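Lmo2812 protein (PDB 5ZQA) probably acts as a serine-type D-Ala-D-Ala carboxypeptidase that trims peptidoglycan stem peptides in the cell wall of Listeria monocytogenes. Local coordinates at residues A38-V43 against E266-V271; K86-R91 against Q105-S110; A126-G131 against F158-G163. All coordinates share one frame; numbering follows the deposited sequence.

Contact 1: A38-V43 against E266-V271; sequences AAVYSV and EKLMEV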
ATOM      1  N   ALA A  38     -14.968  -3.542  -3.402  1.00  8.95           N
ATOM      2  CA  ALA A  38     -14.640  -2.128  -3.490  1.00  8.16           C
ATOM      3  C   ALA A  38     -15.388  -1.324  -2.457  1.00  9.65           C
ATOM      4  O   ALA A  38     -16.462  -1.723  -2.002  1.00 11.33           O
ATOM      5  CB  ALA A  38     -14.943  -1.602  -4.866  1.00 10.07           C
ATOM      6  N   ALA A  39     -14.826  -0.179  -2.098  1.00  8.07           N
ATOM      7  CA  ALA A  39     -15.470   0.696  -1.134  1.00  9.41           C
ATOM      8  C   ALA A  39     -14.833   2.072  -1.155  1.00  7.70           C
ATOM      9  O   ALA A  39     -13.707   2.245  -1.631  1.00  9.05           O
ATOM     10  CB  ALA A  39     -15.397   0.092   0.285  1.00 11.05           C
ATOM     11  N   VAL A  40     -15.560   3.058  -0.651  1.00  9.14           N
ATOM     12  CA  VAL A  40     -14.951   4.352  -0.385  1.00  8.61           C
ATOM     13  C   VAL A  40     -15.535   4.855   0.927  1.00  8.55           C
ATOM     14  O   VAL A  40     -16.731   4.665   1.204  1.00  8.06           O
ATOM     15  CB  VAL A  40     -15.145   5.356  -1.574  1.00  7.78           C
ATOM     16  CG1 VAL A  40     -16.641   5.591  -1.913  1.00 10.87           C
ATOM     17  CG2 VAL A  40     -14.396   6.667  -1.308  1.00 10.31           C
ATOM     18  N   TYR A  41     -14.661   5.429   1.751  1.00  7.92           N
ATOM     19  CA  TYR A  41     -14.998   5.836   3.113  1.00  9.91           C
ATOM     20  C   TYR A  41     -14.585   7.273   3.395  1.00  9.54           C
ATOM     21  O   TYR A  41     -13.571   7.751   2.895  1.00 10.58           O
ATOM     22  CB  TYR A  41     -14.307   4.934   4.148  1.00  9.29           C
ATOM     23  CG  TYR A  41     -14.587   3.450   4.028  1.00 10.02           C
ATOM     24  CD1 TYR A  41     -13.805   2.649   3.213  1.00  8.29           C
ATOM     25  CD2 TYR A  41     -15.623   2.848   4.741  1.00 12.05           C
ATOM     26  CE1 TYR A  41     -14.033   1.302   3.097  1.00  9.69           C
ATOM     27  CE2 TYR A  41     -15.873   1.492   4.620  1.00 11.43           C
ATOM     28  CZ  TYR A  41     -15.072   0.719   3.797  1.00 13.07           C
ATOM     29  OH  TYR A  41     -15.317  -0.633   3.674  1.00 13.00           O
ATOM     30  N   SER A  42     -15.356   7.942   4.241  1.00  9.91           N
ATOM     31  CA  SER A  42     -14.957   9.228   4.795  1.00 10.57           C
ATOM     32  C   SER A  42     -14.034   9.045   6.004  1.00 12.48           C
ATOM     33  O   SER A  42     -14.386   8.368   6.971  1.00 13.35           O
ATOM     34  CB  SER A  42     -16.190  10.034   5.204  1.00 14.13           C
ATOM     35  OG  SER A  42     -15.787  11.224   5.852  1.00 18.21           O
ATOM     36  N   VAL A  43     -12.854   9.642   5.947  1.00 10.40           N
ATOM     37  CA  VAL A  43     -11.888   9.537   7.033  1.00 10.74           C
ATOM     38  C   VAL A  43     -12.385  10.202   8.318  1.00 13.75           C
ATOM     39  O   VAL A  43     -12.140   9.702   9.418  1.00 16.12           O
ATOM     40  CB  VAL A  43     -10.538  10.160   6.614  1.00 13.13           C
ATOM     41  CG1 VAL A  43      -9.641  10.408   7.816  1.00 17.32           C
ATOM     42  CG2 VAL A  43      -9.847   9.262   5.591  1.00 13.17           C
ATOM     43  N   GLU A 266     -11.911   6.222 -10.113  1.00 10.05           N
ATOM     44  CA  GLU A 266     -12.551   7.477 -10.528  1.00 11.82           C
ATOM     45  C   GLU A 266     -14.015   7.522 -10.088  1.00 10.62           C
ATOM     46  O   GLU A 266     -14.481   8.535  -9.570  1.00 12.54           O
ATOM     47  CB  GLU A 266     -12.468   7.671 -12.044  1.00 13.34           C
ATOM     48  CG  GLU A 266     -11.084   8.003 -12.567  1.00 15.42           C
ATOM     49  CD  GLU A 266     -11.094   8.226 -14.074  1.00 24.85           C
ATOM     50  OE1 GLU A 266     -11.634   9.258 -14.525  1.00 29.68           O
ATOM     51  OE2 GLU A 266     -10.581   7.357 -14.809  1.00 33.29           O
ATOM     52  N   LYS A 267     -14.727   6.419 -10.296  1.00 10.06           N
ATOM     53  CA  LYS A 267     -16.132   6.330  -9.912  1.00  9.87           C
ATOM     54  C   LYS A 267     -16.306   6.446  -8.400  1.00 11.59           C
ATOM     55  O   LYS A 267     -17.225   7.107  -7.919  1.00 13.55           O
ATOM     56  CB  LYS A 267     -16.725   5.021 -10.415  1.00 11.85           C
ATOM     57  CG  LYS A 267     -16.914   4.988 -11.922  1.00 13.03           C
ATOM     58  CD  LYS A 267     -17.388   3.620 -12.338  1.00 14.50           C
ATOM     59  CE  LYS A 267     -17.615   3.530 -13.839  1.00 16.20           C
ATOM     60  NZ  LYS A 267     -17.782   2.096 -14.206  1.00 18.33           N
ATOM     61  N   LEU A 268     -15.404   5.817  -7.648  1.00 11.79           N
ATOM     62  CA  LEU A 268     -15.492   5.853  -6.189  1.00 10.21           C
ATOM     63  C   LEU A 268     -15.183   7.244  -5.646  1.00 10.26           C
ATOM     64  O   LEU A 268     -15.822   7.700  -4.684  1.00 11.11           O
ATOM     65  CB  LEU A 268     -14.543   4.818  -5.564  1.00 10.15           C
ATOM     66  CG  LEU A 268     -14.944   3.356  -5.795  1.00  9.00           C
ATOM     67  CD1 LEU A 268     -13.790   2.437  -5.440  1.00 12.55           C
ATOM     68  CD2 LEU A 268     -16.173   2.995  -4.966  1.00 12.32           C
ATOM     69  N   MET A 269     -14.222   7.931  -6.262  1.00 11.00           N
ATOM     70  CA  MET A 269     -13.875   9.278  -5.822  1.00 12.10           C
ATOM     71  C   MET A 269     -15.034  10.241  -6.096  1.00 15.76           C
ATOM     72  O   MET A 269     -15.299  11.136  -5.288  1.00 14.78           O
ATOM     73  CB  MET A 269     -12.576   9.745  -6.499  1.00 13.60           C
ATOM     74  CG  MET A 269     -11.313   9.093  -5.913  1.00 13.86           C
ATOM     75  SD  MET A 269     -11.176   9.449  -4.140  1.00 16.34           S
ATOM     76  CE  MET A 269      -9.736   8.483  -3.660  1.00 13.49           C
ATOM     77  N   GLU A 270     -15.742  10.032  -7.206  1.00 13.07           N
ATOM     78  CA  GLU A 270     -16.940  10.826  -7.516  1.00 15.35           C
ATOM     79  C   GLU A 270     -18.004  10.659  -6.426  1.00 15.63           C
ATOM     80  O   GLU A 270     -18.606  11.634  -5.972  1.00 15.99           O
ATOM     81  CB  GLU A 270     -17.518  10.437  -8.884  1.00 17.37           C
ATOM     82  CG  GLU A 270     -18.763  11.228  -9.273  1.00 23.50           C
ATOM     83  CD  GLU A 270     -19.032  11.212 -10.769  1.00 36.99           C
ATOM     84  OE1 GLU A 270     -18.068  11.342 -11.553  1.00 41.34           O
ATOM     85  OE2 GLU A 270     -20.212  11.078 -11.159  1.00 39.58           O
ATOM     86  N   VAL A 271     -18.229   9.421  -6.004  1.00 12.51           N
ATOM     87  CA  VAL A 271     -19.144   9.140  -4.899  1.00 11.47           C
ATOM     88  C   VAL A 271     -18.636   9.760  -3.605  1.00 13.94           C
ATOM     89  O   VAL A 271     -19.403  10.364  -2.838  1.00 14.93           O
ATOM     90  CB  VAL A 271     -19.323   7.614  -4.707  1.00 13.01           C
ATOM     91  CG1 VAL A 271     -20.092   7.306  -3.420  1.00 15.72           C
ATOM     92  CG2 VAL A 271     -20.045   7.041  -5.906  1.00 14.55           C
TER
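The flat groups that A39 and L268 bring to this contact are backbone carbonyls, since no ring or amide side chain joins the strand 38-42 to the helix 266-271. L268 sets CD1 3.8 Å from A39 O, and its other branch reaches the same carbonyl, with CD2 4.1 Å from A39 C. In return V40 places both of its methyls near the L268 carbonyl, CG1 at 3.6 Å from L268 O and CG2 at 3.8 Å. CB of V40 points toward the helix, and with CG1 between the backbone N and the carbonyl carbon (chi1 58°) both methyls end near L268 O.

The two side chains run alongside one another, each heading for the backbone of the other segment, and V40 CG1 comes within 4.0 Å of L268 CD2. One helical turn on, V271 adds CG1 at 4.1 Å from V40 CG1, while A38, two residues before V40 on the same strand, sets its CB against L268 CD1. No hydrogen bond crosses the interface. L268 also touches Y50 and V252, on the strands that flank 38-42, and the other face of the sheet carries Y41, stacked on F179.

The strand and helix axes are 8.4 Å apart and inclined by 31°. A C-terminal helix lying on a five-stranded antiparallel sheet in this way is characteristic of the penicillin-binding transpeptidase fold.

Contact 2: K86-R91 against Q105-S110; sequences KLDLVR and QKRTWS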
ATOM      1  N   LYS A  86      22.436   1.985   5.576  1.00 11.97           N
ATOM      2  CA  LYS A  86      22.581   1.357   4.265  1.00 11.94           C
ATOM      3  C   LYS A  86      22.372  -0.139   4.409  1.00 12.80           C
ATOM      4  O   LYS A  86      23.038  -0.803   5.213  1.00 12.87           O
ATOM      5  CB  LYS A  86      23.956   1.652   3.657  1.00 13.44           C
ATOM      6  CG  LYS A  86      24.215   3.136   3.439  1.00 14.80           C
ATOM      7  CD  LYS A  86      23.559   3.609   2.156  1.00 16.45           C
ATOM      8  CE  LYS A  86      23.560   5.130   2.050  1.00 21.39           C
ATOM      9  NZ  LYS A  86      24.932   5.710   2.104  1.00 21.74           N
ATOM     10  N   LEU A  87      21.433  -0.672   3.633  1.00 10.91           N
ATOM     11  CA  LEU A  87      21.078  -2.071   3.750  1.00 12.09           C
ATOM     12  C   LEU A  87      21.271  -2.774   2.422  1.00 13.09           C
ATOM     13  O   LEU A  87      21.211  -2.141   1.368  1.00 11.94           O
ATOM     14  CB  LEU A  87      19.632  -2.215   4.211  1.00 11.50           C
ATOM     15  CG  LEU A  87      19.263  -1.460   5.473  1.00 11.83           C
ATOM     16  CD1 LEU A  87      17.775  -1.659   5.720  1.00 13.65           C
ATOM     17  CD2 LEU A  87      20.086  -1.949   6.653  1.00 12.83           C
ATOM     18  N   ASP A  88      21.476  -4.084   2.476  1.00 12.89           N
ATOM     19  CA  ASP A  88      21.686  -4.874   1.267  1.00 13.21           C
ATOM     20  C   ASP A  88      20.402  -5.552   0.851  1.00 12.35           C
ATOM     21  O   ASP A  88      19.783  -6.255   1.656  1.00 14.09           O
ATOM     22  CB  ASP A  88      22.772  -5.923   1.495  1.00 14.51           C
ATOM     23  CG  ASP A  88      24.096  -5.305   1.871  1.00 18.65           C
ATOM     24  OD1 ASP A  88      24.574  -4.427   1.125  1.00 18.21           O
ATOM     25  OD2 ASP A  88      24.650  -5.674   2.930  1.00 26.49           O
ATOM     26  N   LEU A  89      20.006  -5.341  -0.405  1.00 11.34           N
ATOM     27  CA  LEU A  89      18.779  -5.924  -0.931  1.00 10.95           C
ATOM     28  C   LEU A  89      18.806  -7.440  -0.826  1.00 13.54           C
ATOM     29  O   LEU A  89      19.787  -8.080  -1.217  1.00 13.77           O
ATOM     30  CB  LEU A  89      18.561  -5.528  -2.389  1.00 10.72           C
ATOM     31  CG  LEU A  89      18.063  -4.103  -2.586  1.00 10.51           C
ATOM     32  CD1 LEU A  89      18.116  -3.729  -4.057  1.00 10.83           C
ATOM     33  CD2 LEU A  89      16.640  -3.992  -2.005  1.00 10.46           C
ATOM     34  N   VAL A  90      17.729  -8.002  -0.288  1.00 15.64           N
ATOM     35  CA  VAL A  90      17.597  -9.445  -0.215  1.00 16.73           C
ATOM     36  C   VAL A  90      17.363  -9.980  -1.627  1.00 18.45           C
ATOM     37  O   VAL A  90      16.808  -9.294  -2.487  1.00 19.81           O
ATOM     38  CB  VAL A  90      16.441  -9.884   0.724  1.00 19.02           C
ATOM     39  CG1 VAL A  90      16.520  -9.172   2.068  1.00 20.38           C
ATOM     40  CG2 VAL A  90      15.110  -9.631   0.072  1.00 21.67           C
ATOM     41  N   ARG A  91      17.812 -11.203  -1.877  1.00 16.10           N
ATOM     42  CA  ARG A  91      17.552 -11.843  -3.161  1.00 17.59           C
ATOM     43  C   ARG A  91      16.188 -12.508  -3.124  1.00 19.09           C
ATOM     44  O   ARG A  91      15.856 -13.196  -2.159  1.00 24.43           O
ATOM     45  CB  ARG A  91      18.636 -12.873  -3.491  1.00 20.43           C
ATOM     46  CG  ARG A  91      19.956 -12.251  -3.902  1.00 26.99           C
ATOM     47  CD  ARG A  91      21.029 -13.304  -4.112  1.00 33.91           C
ATOM     48  NE  ARG A  91      22.232 -12.720  -4.692  1.00 36.60           N
ATOM     49  CZ  ARG A  91      23.147 -12.051  -3.998  1.00 39.22           C
ATOM     50  NH1 ARG A  91      22.996 -11.879  -2.691  1.00 39.86           N
ATOM     51  NH2 ARG A  91      24.211 -11.550  -4.614  1.00 39.66           N
ATOM     52  N   GLN A 105      20.611  -2.985 -10.697  1.00 15.36           N
ATOM     53  CA  GLN A 105      21.790  -3.805 -10.411  1.00 13.40           C
ATOM     54  C   GLN A 105      22.673  -3.214  -9.300  1.00 15.13           C
ATOM     55  O   GLN A 105      23.887  -3.420  -9.274  1.00 16.00           O
ATOM     56  CB  GLN A 105      22.610  -4.018 -11.693  1.00 16.49           C
ATOM     57  CG  GLN A 105      21.802  -4.660 -12.818  1.00 16.98           C
ATOM     58  CD  GLN A 105      21.425  -6.093 -12.505  1.00 17.06           C
ATOM     59  OE1 GLN A 105      20.249  -6.459 -12.529  1.00 21.81           O
ATOM     60  NE2 GLN A 105      22.426  -6.914 -12.213  1.00 16.45           N
ATOM     61  N   LYS A 106      22.049  -2.485  -8.377  1.00 11.73           N
ATOM     62  CA  LYS A 106      22.738  -1.991  -7.188  1.00 13.97           C
ATOM     63  C   LYS A 106      22.188  -2.716  -5.967  1.00 11.30           C
ATOM     64  O   LYS A 106      20.972  -2.801  -5.775  1.00 11.69           O
ATOM     65  CB  LYS A 106      22.566  -0.477  -7.030  1.00 14.48           C
ATOM     66  CG  LYS A 106      23.151   0.333  -8.178  1.00 17.67           C
ATOM     67  CD  LYS A 106      24.656   0.188  -8.232  1.00 23.01           C
ATOM     68  CE  LYS A 106      25.352   1.508  -7.967  1.00 31.80           C
ATOM     69  NZ  LYS A 106      26.835   1.358  -8.033  1.00 30.91           N
ATOM     70  N   ARG A 107      23.091  -3.246  -5.146  1.00 13.25           N
ATOM     71  CA  ARG A 107      22.699  -4.063  -4.006  1.00 11.81           C
ATOM     72  C   ARG A 107      22.391  -3.237  -2.761  1.00 12.82           C
ATOM     73  O   ARG A 107      21.493  -3.579  -1.989  1.00 11.91           O
ATOM     74  CB  ARG A 107      23.809  -5.076  -3.698  1.00 16.61           C
ATOM     75  CG  ARG A 107      23.551  -5.971  -2.505  1.00 17.47           C
ATOM     76  CD  ARG A 107      22.392  -6.907  -2.767  1.00 18.58           C
ATOM     77  NE  ARG A 107      22.666  -7.801  -3.893  1.00 20.59           N
ATOM     78  CZ  ARG A 107      21.730  -8.471  -4.560  1.00 21.43           C
ATOM     79  NH1 ARG A 107      20.449  -8.347  -4.231  1.00 22.47           N
ATOM     80  NH2 ARG A 107      22.076  -9.262  -5.569  1.00 25.50           N
ATOM     81  N   THR A 108      23.125  -2.145  -2.572  1.00 11.39           N
ATOM     82  CA  THR A 108      23.120  -1.440  -1.291  1.00 12.01           C
ATOM     83  C   THR A 108      22.465  -0.064  -1.384  1.00 11.62           C
ATOM     84  O   THR A 108      22.873   0.758  -2.194  1.00 12.81           O
ATOM     85  CB  THR A 108      24.558  -1.296  -0.771  1.00 12.96           C
ATOM     86  OG1 THR A 108      25.151  -2.595  -0.682  1.00 14.15           O
ATOM     87  CG2 THR A 108      24.596  -0.619   0.605  1.00 13.32           C
ATOM     88  N   TRP A 109      21.456   0.169  -0.548  1.00 10.41           N
ATOM     89  CA  TRP A 109      20.637   1.388  -0.591  1.00 10.20           C
ATOM     90  C   TRP A 109      20.360   1.913   0.797  1.00  9.14           C
ATOM     91  O   TRP A 109      20.314   1.144   1.753  1.00 10.83           O
ATOM     92  CB  TRP A 109      19.286   1.120  -1.265  1.00  9.25           C
ATOM     93  CG  TRP A 109      19.391   0.702  -2.692  1.00  9.09           C
ATOM     94  CD1 TRP A 109      19.723  -0.536  -3.166  1.00 11.07           C
ATOM     95  CD2 TRP A 109      19.169   1.526  -3.838  1.00 10.13           C
ATOM     96  NE1 TRP A 109      19.723  -0.532  -4.541  1.00 10.46           N
ATOM     97  CE2 TRP A 109      19.393   0.726  -4.980  1.00 10.99           C
ATOM     98  CE3 TRP A 109      18.812   2.870  -4.015  1.00  9.82           C
ATOM     99  CZ2 TRP A 109      19.254   1.217  -6.274  1.00 11.78           C
ATOM    100  CZ3 TRP A 109      18.679   3.353  -5.297  1.00  9.22           C
ATOM    101  CH2 TRP A 109      18.898   2.527  -6.414  1.00 10.68           C
ATOM    102  N   SER A 110      20.114   3.216   0.897  1.00  8.84           N
ATOM    103  CA  SER A 110      19.685   3.799   2.159  1.00  8.49           C
ATOM    104  C   SER A 110      18.261   3.372   2.487  1.00  9.68           C
ATOM    105  O   SER A 110      17.471   3.052   1.597  1.00 10.17           O
ATOM    106  CB  SER A 110      19.767   5.325   2.117  1.00  9.69           C
ATOM    107  OG  SER A 110      18.791   5.856   1.240  1.00 10.51           O
TER
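A two-stranded antiparallel ribbon, 86-88 against 108-110, frames this contact. L87 and W109 make its hydrogen-bonded pair, with L87 N 2.8 Å from W109 O and W109 N 3.0 Å from L87 O. Beyond the strand, L89 N prolongs the ladder with a nearly straight bond (174°) to R107 O.

D88 and T108, a non-hydrogen-bonded pair, send their side chains off one face, and T108 OG1 donates to D88 OD1 at 2.6 Å, nearly along its C-O axis. K86, bent at chi2 and chi4, lays its CE against S110 CB. L87 and W109 share the other face, and just past the strand L89 CD1 lies 3.7 Å from W109 CD1. The indole NE1 donates to K106 O at the ring edge, in its plane, but from above the K106 carbonyl plane, which helps fix the indole's rotation. L114 of the following helix covers L87, L89 and W109.

R107 starts with CG anti to N (chi1 178°), then bends twice, which returns NH1 to L89 O for a weak bond. Its NH2 sits 3.2 Å above one face of the R91 guanidinium, the planes 36° apart; two donors meet here, probably at some electrostatic cost, and Y101 gives R107 a cation-pi partner. S110, whose OG caps D113 N, ends the ribbon as an N-cap, a beta strand running directly into helix 111-120.

Contact 3: A126-G131 against F158-G163; sequences AAETLG and FVSASG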
ATOM      1  N   ALA A 126      13.033  -4.420  -1.728  1.00  8.71           N
ATOM      2  CA  ALA A 126      13.193  -3.304  -0.793  1.00  8.75           C
ATOM      3  C   ALA A 126      12.365  -3.529   0.473  1.00  9.00           C
ATOM      4  O   ALA A 126      12.843  -3.337   1.599  1.00  9.94           O
ATOM      5  CB  ALA A 126      12.814  -2.001  -1.461  1.00  9.16           C
ATOM      6  N   ALA A 127      11.123  -3.962   0.288  1.00  7.76           N
ATOM      7  CA  ALA A 127      10.250  -4.248   1.425  1.00  8.17           C
ATOM      8  C   ALA A 127      10.813  -5.350   2.323  1.00  7.97           C
ATOM      9  O   ALA A 127      10.812  -5.224   3.544  1.00 10.15           O
ATOM     10  CB  ALA A 127       8.858  -4.629   0.930  1.00  8.90           C
ATOM     11  N   GLU A 128      11.284  -6.436   1.716  1.00  8.96           N
ATOM     12  CA  GLU A 128      11.800  -7.564   2.494  1.00  8.58           C
ATOM     13  C   GLU A 128      13.043  -7.156   3.280  1.00  9.83           C
ATOM     14  O   GLU A 128      13.242  -7.592   4.418  1.00 11.65           O
ATOM     15  CB  GLU A 128      12.130  -8.754   1.588  1.00  9.36           C
ATOM     16  CG  GLU A 128      10.898  -9.427   0.972  1.00 13.12           C
ATOM     17  CD  GLU A 128       9.987 -10.043   2.011  1.00 15.42           C
ATOM     18  OE1 GLU A 128       8.747 -10.026   1.804  1.00 14.26           O
ATOM     19  OE2 GLU A 128      10.497 -10.551   3.035  1.00 16.80           O
ATOM     20  N   THR A 129      13.854  -6.302   2.668  1.00  9.16           N
ATOM     21  CA  THR A 129      15.098  -5.829   3.278  1.00 10.03           C
ATOM     22  C   THR A 129      14.787  -4.976   4.513  1.00  9.71           C
ATOM     23  O   THR A 129      15.414  -5.118   5.569  1.00  9.74           O
ATOM     24  CB  THR A 129      15.932  -5.015   2.274  1.00 11.60           C
ATOM     25  OG1 THR A 129      16.276  -5.840   1.158  1.00 12.45           O
ATOM     26  CG2 THR A 129      17.209  -4.498   2.919  1.00 13.70           C
ATOM     27  N   LEU A 130      13.797  -4.099   4.382  1.00  8.69           N
ATOM     28  CA  LEU A 130      13.355  -3.286   5.521  1.00  8.72           C
ATOM     29  C   LEU A 130      12.783  -4.135   6.662  1.00 10.17           C
ATOM     30  O   LEU A 130      13.106  -3.910   7.829  1.00 10.07           O
ATOM     31  CB  LEU A 130      12.323  -2.260   5.060  1.00  9.59           C
ATOM     32  CG  LEU A 130      12.850  -1.168   4.125  1.00  8.53           C
ATOM     33  CD1 LEU A 130      11.709  -0.411   3.460  1.00  9.75           C
ATOM     34  CD2 LEU A 130      13.762  -0.207   4.879  1.00 10.91           C
ATOM     35  N   GLY A 131      11.934  -5.104   6.331  1.00 10.35           N
ATOM     36  CA  GLY A 131      11.383  -5.986   7.343  1.00  9.45           C
ATOM     37  C   GLY A 131      12.474  -6.756   8.081  1.00 11.26           C
ATOM     38  O   GLY A 131      12.417  -6.897   9.303  1.00 11.77           O
ATOM     39  N   PHE A 158      -1.134 -10.840   7.509  1.00 10.51           N
ATOM     40  CA  PHE A 158       0.050 -10.561   6.703  1.00  9.81           C
ATOM     41  C   PHE A 158       0.997 -11.749   6.758  1.00 10.04           C
ATOM     42  O   PHE A 158       1.104 -12.411   7.792  1.00 11.92           O
ATOM     43  CB  PHE A 158       0.759  -9.297   7.203  1.00  9.41           C
ATOM     44  CG  PHE A 158      -0.093  -8.063   7.143  1.00  9.68           C
ATOM     45  CD1 PHE A 158      -0.321  -7.426   5.934  1.00 10.07           C
ATOM     46  CD2 PHE A 158      -0.655  -7.530   8.297  1.00  9.89           C
ATOM     47  CE1 PHE A 158      -1.103  -6.290   5.860  1.00 10.39           C
ATOM     48  CE2 PHE A 158      -1.448  -6.387   8.231  1.00 10.55           C
ATOM     49  CZ  PHE A 158      -1.671  -5.769   7.006  1.00  9.44           C
ATOM     50  N   VAL A 159       1.697 -12.006   5.657  1.00 10.45           N
ATOM     51  CA  VAL A 159       2.593 -13.165   5.596  1.00 10.30           C
ATOM     52  C   VAL A 159       4.042 -12.777   5.311  1.00 12.14           C
ATOM     53  O   VAL A 159       4.950 -13.597   5.478  1.00 12.12           O
ATOM     54  CB  VAL A 159       2.119 -14.196   4.524  1.00 10.95           C
ATOM     55  CG1 VAL A 159       0.703 -14.699   4.830  1.00 12.41           C
ATOM     56  CG2 VAL A 159       2.172 -13.618   3.112  1.00 10.56           C
ATOM     57  N   SER A 160       4.257 -11.541   4.868  1.00  9.57           N
ATOM     58  CA  SER A 160       5.582 -11.091   4.452  1.00 10.19           C
ATOM     59  C   SER A 160       5.612  -9.574   4.359  1.00 10.28           C
ATOM     60  O   SER A 160       4.570  -8.947   4.198  1.00  9.46           O
ATOM     61  CB  SER A 160       5.958 -11.699   3.100  1.00  9.39           C
ATOM     62  OG  SER A 160       5.147 -11.156   2.064  1.00  9.64           O
ATOM     63  N   ALA A 161       6.800  -8.982   4.468  1.00  9.28           N
ATOM     64  CA  ALA A 161       6.942  -7.534   4.371  1.00  8.73           C
ATOM     65  C   ALA A 161       6.484  -6.986   3.016  1.00  9.55           C
ATOM     66  O   ALA A 161       5.970  -5.866   2.925  1.00  8.94           O
ATOM     67  CB  ALA A 161       8.389  -7.133   4.629  1.00 10.44           C
ATOM     68  N   SER A 162       6.685  -7.780   1.967  1.00  8.29           N
ATOM     69  CA  SER A 162       6.361  -7.358   0.613  1.00  9.08           C
ATOM     70  C   SER A 162       4.918  -7.627   0.218  1.00  9.66           C
ATOM     71  O   SER A 162       4.343  -6.923  -0.617  1.00  9.81           O
ATOM     72  CB  SER A 162       7.282  -8.066  -0.381  1.00 10.11           C
ATOM     73  OG  SER A 162       7.140  -9.475  -0.274  1.00 11.40           O
ATOM     74  N   GLY A 163       4.352  -8.677   0.793  1.00  9.15           N
ATOM     75  CA  GLY A 163       3.070  -9.173   0.335  1.00  8.26           C
ATOM     76  C   GLY A 163       3.205 -10.331  -0.642  1.00 10.37           C
ATOM     77  O   GLY A 163       2.200 -10.835  -1.137  1.00 10.24           O
TER
HETATM   78  O   HOH W   1       8.967 -10.718   5.168  1.00 16.68           O
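A161 presses its methyl against the helix 126-131, and this is the tight part of the contact: its CB is 3.3 Å from A127 O and 4.2 Å from G131 CA. The helix can come this close because G131 has no side chain, and a CB there would run into A161 CB. A127 answers from the helix, its CB resting 3.7 Å from S162 CA and at the same distance from A161 O. Around this core of small residues the neighbours are helical, with M118 packing on A127 and F139 on A161.

E128 holds the polar half. Its chain bends at chi2 (-63°), which swings the carboxylate over the loop, where OE1 accepts two bonds from one residue. S162 OG donates at 2.7 Å to the anti lone pair of OE1, and S162 N, 3.1 Å from OE1, approaches from above the carboxylate plane, 46° out of it.

The loop is shaped by an ST motif, in which S160 OG accepts from G163 N and also bonds to L164 O. This turn belongs to the active-site surroundings of a serine penicillin-binding protein: S162 O accepts from NZ of K65, the predicted proton acceptor, which follows the predicted nucleophile S62 in the SxxK sequence. E128 is thus probably a second-shell residue that helps to position S162 beside K65.

On the more open side the link is indirect: E128 OE2 bonds to a water that donates to it at 2.6 Å and accepts from A161 N at 2.9 Å. E128 is partly exposed here, and V90 lies against its side chain.

From the N terminus, contact 1 opens first, on the strand 37-42, and closes only with the C-terminal helix 258-272, so that 222 residues lie between its segments. Contacts 2 and 3 are nested inside that loop and follow one another in series without crossing. Contact 2 closes a short excursion containing the helix 100-104. Contact 3 then joins the helix 124-135 to the loop beyond the helix 139-150. These two touch: V90 N lies 3.0 Å from T129 OG1, a probable hydrogen bond that ties the segment just after the ribbon to helix 124-135. Contact 1, on the opposite side of the chain's centre, is about 28 Å from contact 2 and about 15 Å from contact 3 between nearest atoms.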